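Local atomic coordinates of Non-structural protein 2 (Bluetongue virus, PDB entry 1UTY), a protein that binds single-stranded RNA, a function that the domain described here, the amino-terminal part of a longer viral phosphoprotein, serves. Residues M78-G83 / V128-R133; V48-P53 / T106-N111; Y66-G71 / K120-M125. One frame throughout, in Å; residues are numbered along the deposited sequence.

Contact 1: residues M78-G83 / V128-R133; sequences MLTPHG and VQPYMR
A Met-aromatic contact joins the end of strand 73-79 to the loop that follows strand 113-123, with M78 laid over one face of the Y131 ring. The sulfur stands almost exactly above the ring: M78 SD is 4.4 Å from the centroid of Y131, on a line just 3° from the normal. The methylene before it approaches nearer the rim on the same face, M78 CG making a CH-pi contact 3.9 Å from the centroid. M78 gets there with CG anti to its carbonyl carbon and a bend at chi2 (-57°), and its extended last torsion carries the methyl on toward the Y131 backbone. The same sulfur receives a weak hydrogen bond from Y131 N, at 3.6 Å from M78 SD, and packs on P130, so that it touches both the ring and the main chain of the loop. T80 completes the contact through its methyl: CG2 lies near the ring plane at the edge, 3.9 Å from Y131 CE1, and also meets P130 CB. The Y131 hydroxyl is hydrogen-bonded to E85, and W94 packs against the ring edge-to-face, while W91 and F96 add further cover to M78. T80 also starts an ST turn. T80 OG1, in the crowded position between backbone N and carbonyl carbon (chi1 72°), accepts from H82 N at 3.1 Å, and it donates to G83 O, which is gripped a second time by T80 N, 2.8 Å from G83 O.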
loop_
_atom_site.group_PDB
_atom_site.type_symbol
_atom_site.label_atom_id
_atom_site.label_comp_id
_atom_site.label_asym_id
_atom_site.label_seq_id
_atom_site.Cartn_x
_atom_site.Cartn_y
_atom_site.Cartn_z
ATOM N N MET A 78 5.748 -4.988 -12.062
ATOM C CA MET A 78 6.093 -6.399 -12.022
ATOM C C MET A 78 7.577 -6.555 -12.312
ATOM O O MET A 78 8.033 -6.294 -13.429
ATOM C CB MET A 78 5.277 -7.178 -13.046
ATOM C CG MET A 78 3.791 -7.210 -12.778
ATOM S SD MET A 78 3.387 -7.896 -11.155
ATOM C CE MET A 78 1.651 -7.944 -11.318
ATOM N N LEU A 79 8.340 -6.956 -11.302
ATOM C CA LEU A 79 9.772 -7.202 -11.503
ATOM C C LEU A 79 10.026 -8.682 -11.445
ATOM O O LEU A 79 9.886 -9.292 -10.375
ATOM C CB LEU A 79 10.622 -6.466 -10.455
ATOM C CG LEU A 79 10.305 -4.979 -10.251
ATOM C CD1 LEU A 79 11.191 -4.393 -9.158
ATOM C CD2 LEU A 79 10.418 -4.162 -11.591
ATOM N N THR A 80 10.366 -9.275 -12.585
ATOM C CA THR A 80 10.662 -10.695 -12.601
ATOM C C THR A 80 12.136 -10.902 -12.872
ATOM O O THR A 80 12.848 -9.922 -13.119
ATOM C CB THR A 80 9.782 -11.473 -13.631
ATOM O OG1 THR A 80 10.212 -11.171 -14.958
ATOM C CG2 THR A 80 8.322 -11.011 -13.571
ATOM N N PRO A 81 12.598 -12.160 -12.821
ATOM C CA PRO A 81 13.964 -12.488 -13.242
ATOM C C PRO A 81 14.135 -12.256 -14.737
ATOM O O PRO A 81 15.255 -12.055 -15.198
ATOM C CB PRO A 81 14.097 -13.994 -12.931
ATOM C CG PRO A 81 12.945 -14.345 -12.050
ATOM C CD PRO A 81 11.859 -13.354 -12.365
ATOM N N HIS A 82 13.039 -12.273 -15.491
ATOM C CA HIS A 82 13.145 -12.190 -16.950
ATOM C C HIS A 82 12.434 -10.994 -17.580
ATOM O O HIS A 82 12.304 -10.938 -18.786
ATOM C CB HIS A 82 12.625 -13.486 -17.583
ATOM C CG HIS A 82 13.351 -14.715 -17.126
ATOM N ND1 HIS A 82 14.707 -14.891 -17.315
ATOM C CD2 HIS A 82 12.911 -15.819 -16.476
ATOM C CE1 HIS A 82 15.069 -16.057 -16.808
ATOM N NE2 HIS A 82 13.999 -16.639 -16.292
ATOM N N GLY A 83 11.961 -10.046 -16.780
ATOM C CA GLY A 83 11.193 -8.954 -17.332
ATOM C C GLY A 83 10.841 -7.889 -16.327
ATOM O O GLY A 83 10.868 -8.117 -15.121
ATOM N N VAL A 128 4.788 -10.477 -2.413
ATOM C CA VAL A 128 3.774 -10.774 -3.421
ATOM C C VAL A 128 4.485 -11.106 -4.731
ATOM O O VAL A 128 5.229 -10.277 -5.278
ATOM C CB VAL A 128 2.757 -9.609 -3.639
ATOM C CG1 VAL A 128 1.743 -9.970 -4.735
ATOM C CG2 VAL A 128 2.027 -9.231 -2.333
ATOM N N GLN A 129 4.253 -12.319 -5.219
ATOM C CA GLN A 129 4.839 -12.782 -6.457
ATOM C C GLN A 129 4.220 -12.030 -7.621
ATOM O O GLN A 129 3.068 -11.573 -7.524
ATOM C CB GLN A 129 4.607 -14.283 -6.636
ATOM C CG GLN A 129 5.362 -15.169 -5.654
ATOM C CD GLN A 129 4.831 -16.589 -5.669
ATOM O OE1 GLN A 129 4.213 -17.046 -4.692
ATOM N NE2 GLN A 129 5.052 -17.288 -6.776
ATOM N N PRO A 130 4.975 -11.897 -8.715
ATOM C CA PRO A 130 4.470 -11.242 -9.913
ATOM C C PRO A 130 3.323 -12.061 -10.511
ATOM O O PRO A 130 3.316 -13.291 -10.405
ATOM C CB PRO A 130 5.678 -11.275 -10.851
ATOM C CG PRO A 130 6.866 -11.452 -9.938
ATOM C CD PRO A 130 6.359 -12.374 -8.897
ATOM N N TYR A 131 2.367 -11.367 -11.117
ATOM C CA TYR A 131 1.261 -11.983 -11.845
ATOM C C TYR A 131 0.438 -12.982 -11.041
ATOM O O TYR A 131 0.078 -14.041 -11.547
ATOM C CB TYR A 131 1.747 -12.554 -13.202
ATOM C CG TYR A 131 2.529 -11.521 -13.993
ATOM C CD1 TYR A 131 3.928 -11.541 -14.025
ATOM C CD2 TYR A 131 1.869 -10.481 -14.649
ATOM C CE1 TYR A 131 4.650 -10.566 -14.720
ATOM C CE2 TYR A 131 2.569 -9.514 -15.351
ATOM C CZ TYR A 131 3.961 -9.560 -15.375
ATOM O OH TYR A 131 4.640 -8.595 -16.062
ATOM N N MET A 132 0.133 -12.629 -9.791
ATOM C CA MET A 132 -0.884 -13.321 -8.998
ATOM C C MET A 132 -2.230 -12.583 -9.109
ATOM O O MET A 132 -2.309 -11.381 -8.861
ATOM C CB MET A 132 -0.455 -13.432 -7.529
ATOM C CG MET A 132 0.540 -14.589 -7.171
ATOM S SD MET A 132 0.690 -16.028 -8.286
ATOM C CE MET A 132 -1.103 -16.698 -8.281
ATOM N N ARG A 133 -3.280 -13.302 -9.497
ATOM C CA ARG A 133 -4.625 -12.734 -9.605
ATOM C C ARG A 133 -5.062 -12.074 -8.298
ATOM O O ARG A 133 -4.809 -12.603 -7.226
ATOM C CB ARG A 133 -5.637 -13.820 -9.961
ATOM C CG ARG A 133 -5.963 -13.945 -11.437
ATOM C CD ARG A 133 -6.867 -15.154 -11.768
ATOM N NE ARG A 133 -7.284 -15.878 -10.562
ATOM C CZ ARG A 133 -6.726 -17.007 -10.114
ATOM N NH1 ARG A 133 -5.721 -17.578 -10.769
ATOM N NH2 ARG A 133 -7.183 -17.570 -9.001
#

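Contact 2: residues V48-P53 / T106-N111; sequences VKNPEP and TRVQYN
Y110, V108 and Q109, near the end of strand 97-110, carry most of the contact with the loop 48-53. The ring of Y110, its CG anti to the backbone N (chi1 -162°), is bordered by the loop on two sides. P53 lies over one face in a CH-pi contact, with P53 CD 3.5 Å from Y110 CD1 and displaced toward the rim, and the carboxylate of E52 stands at the edge, E52 CD being 4.0 Å from Y110 CE1, its plane turned 79° from that of the ring. N111 ND2 lies over the opposite face, toward its rim. V108 points into the loop, its CB 3.6 Å from P51 O, while its CG2 reaches P53 CD. Q109 contributes its main chain: N50 ND2 donates to Q109 O over 2.9 Å, a fairly straight bond (157°) that uses an in-plane lone pair of the carbonyl. N50 ND2 also donates to P51 O, again at 2.9 Å but from above that carbonyl plane, so two acceptors hold the amide and fix its rotation. N50 OD1 then rests on Q109 CB. Behind the loop, P51 and E52 pack on strands 10-15 and 34-39, and P53 and V108 meet A117 of strand 113-123. At R107 strand 97-110 pairs antiparallel with a strand of the second subunit, so the sheet runs on across the dimer interface; G146 of that subunit touches N50 and V108.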
loop_
_atom_site.group_PDB
_atom_site.type_symbol
_atom_site.label_atom_id
_atom_site.label_comp_id
_atom_site.label_asym_id
_atom_site.label_seq_id
_atom_site.Cartn_x
_atom_site.Cartn_y
_atom_site.Cartn_z
ATOM N N VAL A 48 21.899 2.998 -14.086
ATOM C CA VAL A 48 22.462 4.315 -13.766
ATOM C C VAL A 48 23.175 4.361 -12.412
ATOM O O VAL A 48 23.002 3.471 -11.575
ATOM C CB VAL A 48 21.402 5.436 -13.833
ATOM C CG1 VAL A 48 21.006 5.694 -15.267
ATOM C CG2 VAL A 48 20.187 5.107 -12.944
ATOM N N LYS A 49 23.962 5.409 -12.201
ATOM C CA LYS A 49 24.757 5.528 -10.988
ATOM C C LYS A 49 23.917 6.048 -9.828
ATOM O O LYS A 49 24.178 5.715 -8.658
ATOM C CB LYS A 49 26.006 6.414 -11.211
ATOM C CG LYS A 49 25.761 7.799 -11.854
ATOM C CD LYS A 49 27.073 8.581 -12.101
ATOM C CE LYS A 49 27.520 8.529 -13.560
ATOM N NZ LYS A 49 28.885 9.161 -13.827
ATOM N N ASN A 50 22.919 6.872 -10.133
ATOM C CA ASN A 50 22.189 7.551 -9.068
ATOM C C ASN A 50 20.747 7.936 -9.425
ATOM O O ASN A 50 20.421 8.132 -10.596
ATOM C CB ASN A 50 22.995 8.762 -8.536
ATOM C CG ASN A 50 23.062 9.908 -9.524
ATOM O OD1 ASN A 50 23.986 9.990 -10.329
ATOM N ND2 ASN A 50 22.078 10.797 -9.471
ATOM N N PRO A 51 19.886 8.030 -8.416
ATOM C CA PRO A 51 18.522 8.528 -8.630
ATOM C C PRO A 51 18.509 10.034 -8.919
ATOM O O PRO A 51 19.377 10.767 -8.468
ATOM C CB PRO A 51 17.824 8.238 -7.299
ATOM C CG PRO A 51 18.906 8.187 -6.307
ATOM C CD PRO A 51 20.142 7.691 -7.005
ATOM N N GLU A 52 17.513 10.468 -9.673
ATOM C CA GLU A 52 17.358 11.859 -10.061
ATOM C C GLU A 52 16.367 12.516 -9.109
ATOM O O GLU A 52 15.623 11.813 -8.425
ATOM C CB GLU A 52 16.818 11.929 -11.481
ATOM C CG GLU A 52 17.728 11.309 -12.528
ATOM C CD GLU A 52 17.142 11.395 -13.929
ATOM O OE1 GLU A 52 15.888 11.451 -14.063
ATOM O OE2 GLU A 52 17.939 11.402 -14.895
ATOM N N PRO A 53 16.358 13.852 -9.055
ATOM C CA PRO A 53 15.400 14.592 -8.224
ATOM C C PRO A 53 13.957 14.182 -8.490
ATOM O O PRO A 53 13.602 13.861 -9.619
ATOM C CB PRO A 53 15.623 16.041 -8.645
ATOM C CG PRO A 53 17.034 16.069 -9.069
ATOM C CD PRO A 53 17.293 14.754 -9.750
ATOM N N THR A 106 18.126 15.000 0.065
ATOM C CA THR A 106 19.439 14.533 -0.356
ATOM C C THR A 106 20.153 15.567 -1.202
ATOM O O THR A 106 19.631 16.657 -1.449
ATOM C CB THR A 106 19.345 13.209 -1.169
ATOM O OG1 THR A 106 18.947 13.491 -2.519
ATOM C CG2 THR A 106 18.256 12.306 -0.659
ATOM N N ARG A 107 21.361 15.194 -1.626
ATOM C CA ARG A 107 22.050 15.816 -2.747
ATOM C C ARG A 107 22.416 14.740 -3.759
ATOM O O ARG A 107 22.901 13.668 -3.387
ATOM C CB ARG A 107 23.312 16.520 -2.280
ATOM C CG ARG A 107 23.125 17.984 -1.997
ATOM C CD ARG A 107 24.302 18.602 -1.301
ATOM N NE ARG A 107 25.345 18.997 -2.243
ATOM C CZ ARG A 107 25.308 20.096 -2.996
ATOM N NH1 ARG A 107 24.259 20.911 -2.943
ATOM N NH2 ARG A 107 26.321 20.379 -3.810
ATOM N N VAL A 108 22.178 15.035 -5.035
ATOM C CA VAL A 108 22.421 14.092 -6.125
ATOM C C VAL A 108 22.889 14.779 -7.411
ATOM O O VAL A 108 22.616 15.971 -7.639
ATOM C CB VAL A 108 21.162 13.229 -6.461
ATOM C CG1 VAL A 108 20.906 12.175 -5.385
ATOM C CG2 VAL A 108 19.934 14.104 -6.694
ATOM N N GLN A 109 23.589 14.001 -8.238
ATOM C CA GLN A 109 23.951 14.378 -9.603
ATOM C C GLN A 109 22.712 14.461 -10.499
ATOM O O GLN A 109 21.994 13.465 -10.673
ATOM C CB GLN A 109 24.924 13.354 -10.199
ATOM C CG GLN A 109 26.385 13.614 -9.878
ATOM C CD GLN A 109 27.324 13.373 -11.065
ATOM O OE1 GLN A 109 26.882 13.118 -12.187
ATOM N NE2 GLN A 109 28.616 13.450 -10.810
ATOM N N TYR A 110 22.469 15.658 -11.038
ATOM C CA TYR A 110 21.464 15.890 -12.079
ATOM C C TYR A 110 22.118 16.621 -13.247
ATOM O O TYR A 110 22.697 17.704 -13.066
ATOM C CB TYR A 110 20.289 16.708 -11.545
ATOM C CG TYR A 110 19.033 16.625 -12.392
ATOM C CD1 TYR A 110 18.617 15.407 -12.953
ATOM C CD2 TYR A 110 18.252 17.760 -12.626
ATOM C CE1 TYR A 110 17.465 15.328 -13.722
ATOM C CE2 TYR A 110 17.089 17.687 -13.396
ATOM C CZ TYR A 110 16.704 16.472 -13.941
ATOM O OH TYR A 110 15.559 16.392 -14.708
ATOM N N ASN A 111 22.022 16.024 -14.437
ATOM C CA ASN A 111 22.746 16.488 -15.629
ATOM C C ASN A 111 24.231 16.678 -15.338
ATOM O O ASN A 111 24.814 17.704 -15.680
ATOM C CB ASN A 111 22.134 17.778 -16.207
ATOM C CG ASN A 111 20.612 17.740 -16.258
ATOM O OD1 ASN A 111 20.005 16.758 -16.722
ATOM N ND2 ASN A 111 19.984 18.817 -15.782
#

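Contact 3: residues Y66-G71 / K120-M125; sequences YRIQDG and KYCKGM
Side chains bridge two strands that are not neighbours in the sheet: strand 64-70 and strand 113-123 lie on either side of strand 97-110, and the touching parts, 66-70 and 120-125, run roughly antiparallel, their end-to-end directions 148° apart. No main-chain hydrogen bond joins them. I68 CA and C122 CA are 7.2 Å apart, less than two strand spacings of a flat sheet, consistent with strong curvature here, with the meeting side chains on the inner face. The contact has three levels, passing along the strands from a polar end to an aromatic one. At the polar end D70, its CG anti to the backbone N (chi1 -171°), forms a salt bridge with K120. The lysine chain, bent at chi2, crosses the aspartate at about a right angle, and K120 NZ meets the syn lone pair of D70 OD2 at 2.8 Å. That oxygen also has the hydroxyl of Y56 as a hydrogen-bonding partner, and the lysine's positive charge and this second partner would probably stabilise the ionised carboxylate. In the middle, I68 CG2 touches C122 SG at 3.9 Å, an apolar contact flanked by V99, V101 and Y56. At the far end the Y66 ring comes up to a bare backbone: Y66 CE1 is 4.1 Å from G124 CA, and with no CB on G124 the ring can lie this close. M125 N sits near the ring plane at its edge and is hydrogen-bonded to E97, whereas the Y66 hydroxyl is hydrogen-bonded to G62 O. Such packing of alternate residues from next-but-one strands, over the strand between them, is characteristic of the concave side of a tightly curled beta-sheet, here the mixed sheet of the RNA-binding domain.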
loop_
_atom_site.group_PDB
_atom_site.type_symbol
_atom_site.label_atom_id
_atom_site.label_comp_id
_atom_site.label_asym_id
_atom_site.label_seq_id
_atom_site.Cartn_x
_atom_site.Cartn_y
_atom_site.Cartn_z
ATOM N N TYR A 66 5.190 -4.989 -7.004
ATOM C CA TYR A 66 5.404 -3.841 -6.128
ATOM C C TYR A 66 4.555 -2.644 -6.570
ATOM O O TYR A 66 4.587 -2.236 -7.727
ATOM C CB TYR A 66 6.879 -3.447 -6.112
ATOM C CG TYR A 66 7.823 -4.560 -5.722
ATOM C CD1 TYR A 66 8.072 -4.835 -4.389
ATOM C CD2 TYR A 66 8.483 -5.330 -6.688
ATOM C CE1 TYR A 66 8.934 -5.839 -4.017
ATOM C CE2 TYR A 66 9.363 -6.333 -6.327
ATOM C CZ TYR A 66 9.577 -6.579 -4.981
ATOM O OH TYR A 66 10.427 -7.562 -4.561
ATOM N N ARG A 67 3.794 -2.098 -5.633
ATOM C CA ARG A 67 2.966 -0.931 -5.900
ATOM C C ARG A 67 3.433 0.226 -5.039
ATOM O O ARG A 67 3.263 0.204 -3.823
ATOM C CB ARG A 67 1.499 -1.247 -5.614
ATOM C CG ARG A 67 0.531 -0.092 -5.832
ATOM C CD ARG A 67 -0.920 -0.551 -5.970
ATOM N NE ARG A 67 -1.289 -0.766 -7.376
ATOM C CZ ARG A 67 -2.355 -1.462 -7.797
ATOM N NH1 ARG A 67 -3.180 -2.061 -6.920
ATOM N NH2 ARG A 67 -2.602 -1.558 -9.102
ATOM N N ILE A 68 4.034 1.232 -5.661
ATOM C CA ILE A 68 4.445 2.405 -4.906
ATOM C C ILE A 68 3.246 3.306 -4.671
ATOM O O ILE A 68 2.582 3.695 -5.616
ATOM C CB ILE A 68 5.570 3.167 -5.618
ATOM C CG1 ILE A 68 6.839 2.314 -5.674
ATOM C CG2 ILE A 68 5.833 4.500 -4.909
ATOM C CD1 ILE A 68 7.807 2.701 -6.796
ATOM N N GLN A 69 2.974 3.632 -3.405
ATOM C CA GLN A 69 1.820 4.474 -3.089
ATOM C C GLN A 69 2.155 5.846 -2.522
ATOM O O GLN A 69 2.504 6.021 -1.343
ATOM C CB GLN A 69 0.800 3.733 -2.237
ATOM C CG GLN A 69 -0.441 3.408 -3.031
ATOM C CD GLN A 69 -0.757 1.941 -3.026
ATOM O OE1 GLN A 69 0.087 1.128 -2.654
ATOM N NE2 GLN A 69 -1.980 1.589 -3.424
ATOM N N ASP A 70 2.017 6.817 -3.407
ATOM C CA ASP A 70 2.419 8.172 -3.138
ATOM C C ASP A 70 1.208 9.085 -3.297
ATOM O O ASP A 70 1.149 9.922 -4.202
ATOM C CB ASP A 70 3.551 8.553 -4.094
ATOM C CG ASP A 70 4.183 9.866 -3.744
ATOM O OD1 ASP A 70 3.849 10.415 -2.661
ATOM O OD2 ASP A 70 5.014 10.426 -4.504
ATOM N N GLY A 71 0.239 8.916 -2.402
ATOM C CA GLY A 71 -0.986 9.691 -2.458
ATOM C C GLY A 71 -1.810 9.314 -3.666
ATOM O O GLY A 71 -2.262 8.166 -3.781
ATOM N N LYS A 120 12.252 9.914 -3.192
ATOM C CA LYS A 120 11.262 9.153 -2.456
ATOM C C LYS A 120 11.791 7.748 -2.255
ATOM O O LYS A 120 11.996 7.017 -3.230
ATOM C CB LYS A 120 9.907 9.185 -3.178
ATOM C CG LYS A 120 9.628 10.540 -3.807
ATOM C CD LYS A 120 8.196 10.978 -3.701
ATOM C CE LYS A 120 7.870 11.894 -4.880
ATOM N NZ LYS A 120 6.639 12.691 -4.619
ATOM N N TYR A 121 12.064 7.401 -0.994
ATOM C CA TYR A 121 12.586 6.080 -0.648
ATOM C C TYR A 121 11.476 5.056 -0.400
ATOM O O TYR A 121 10.564 5.289 0.406
ATOM C CB TYR A 121 13.528 6.135 0.562
ATOM C CG TYR A 121 14.157 4.788 0.852
ATOM C CD1 TYR A 121 15.084 4.218 -0.036
ATOM C CD2 TYR A 121 13.792 4.058 1.972
ATOM C CE1 TYR A 121 15.640 2.967 0.210
ATOM C CE2 TYR A 121 14.345 2.807 2.227
ATOM C CZ TYR A 121 15.268 2.270 1.349
ATOM O OH TYR A 121 15.808 1.026 1.607
ATOM N N CYS A 122 11.580 3.915 -1.076
ATOM C CA CYS A 122 10.547 2.882 -1.053
ATOM C C CYS A 122 11.208 1.528 -0.863
ATOM O O CYS A 122 12.054 1.123 -1.672
ATOM C CB CYS A 122 9.758 2.871 -2.362
ATOM S SG CYS A 122 9.203 4.484 -2.920
ATOM N N LYS A 123 10.836 0.846 0.214
ATOM C CA LYS A 123 11.403 -0.451 0.519
ATOM C C LYS A 123 10.327 -1.519 0.409
ATOM O O LYS A 123 9.323 -1.487 1.124
ATOM C CB LYS A 123 12.075 -0.464 1.914
ATOM C CG LYS A 123 12.659 -1.836 2.307
ATOM C CD LYS A 123 13.895 -1.726 3.190
ATOM C CE LYS A 123 14.393 -3.106 3.681
ATOM N NZ LYS A 123 14.435 -4.165 2.596
ATOM N N GLY A 124 10.541 -2.455 -0.502
ATOM C CA GLY A 124 9.628 -3.564 -0.710
ATOM C C GLY A 124 10.237 -4.806 -0.097
ATOM O O GLY A 124 11.448 -4.944 -0.061
ATOM N N MET A 125 9.387 -5.699 0.390
ATOM C CA MET A 125 9.833 -6.887 1.097
ATOM C C MET A 125 9.791 -8.143 0.206
ATOM O O MET A 125 10.346 -9.173 0.572
ATOM C CB MET A 125 9.018 -7.079 2.389
ATOM C CG MET A 125 9.308 -6.019 3.499
ATOM S SD MET A 125 11.085 -5.798 3.956
ATOM C CE MET A 125 11.422 -7.373 4.815
#

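From the N terminus the chain meets first 48-53, then 66-71 and 78-83, and in the same order their partners 106-111, 120-125 and 128-133. Contact 2 closes a loop of 52 residues, contact 3 one of 48 and contact 1 one of 44. Each pair of contacts crosses, none nests, and all reach one mixed sheet. Contacts 1 and 3 touch through L79 and Y66: contact 1 ties the end of strand 73-79 to the loop after strand 113-123, contact 3 strands 64-70 and 113-123 across 97-110. Contact 2, its centre about 27 Å from that of contact 1, ties the loop after strand 44-48 to strand 97-110. Contacts 2 and 3 both reach the second subunit.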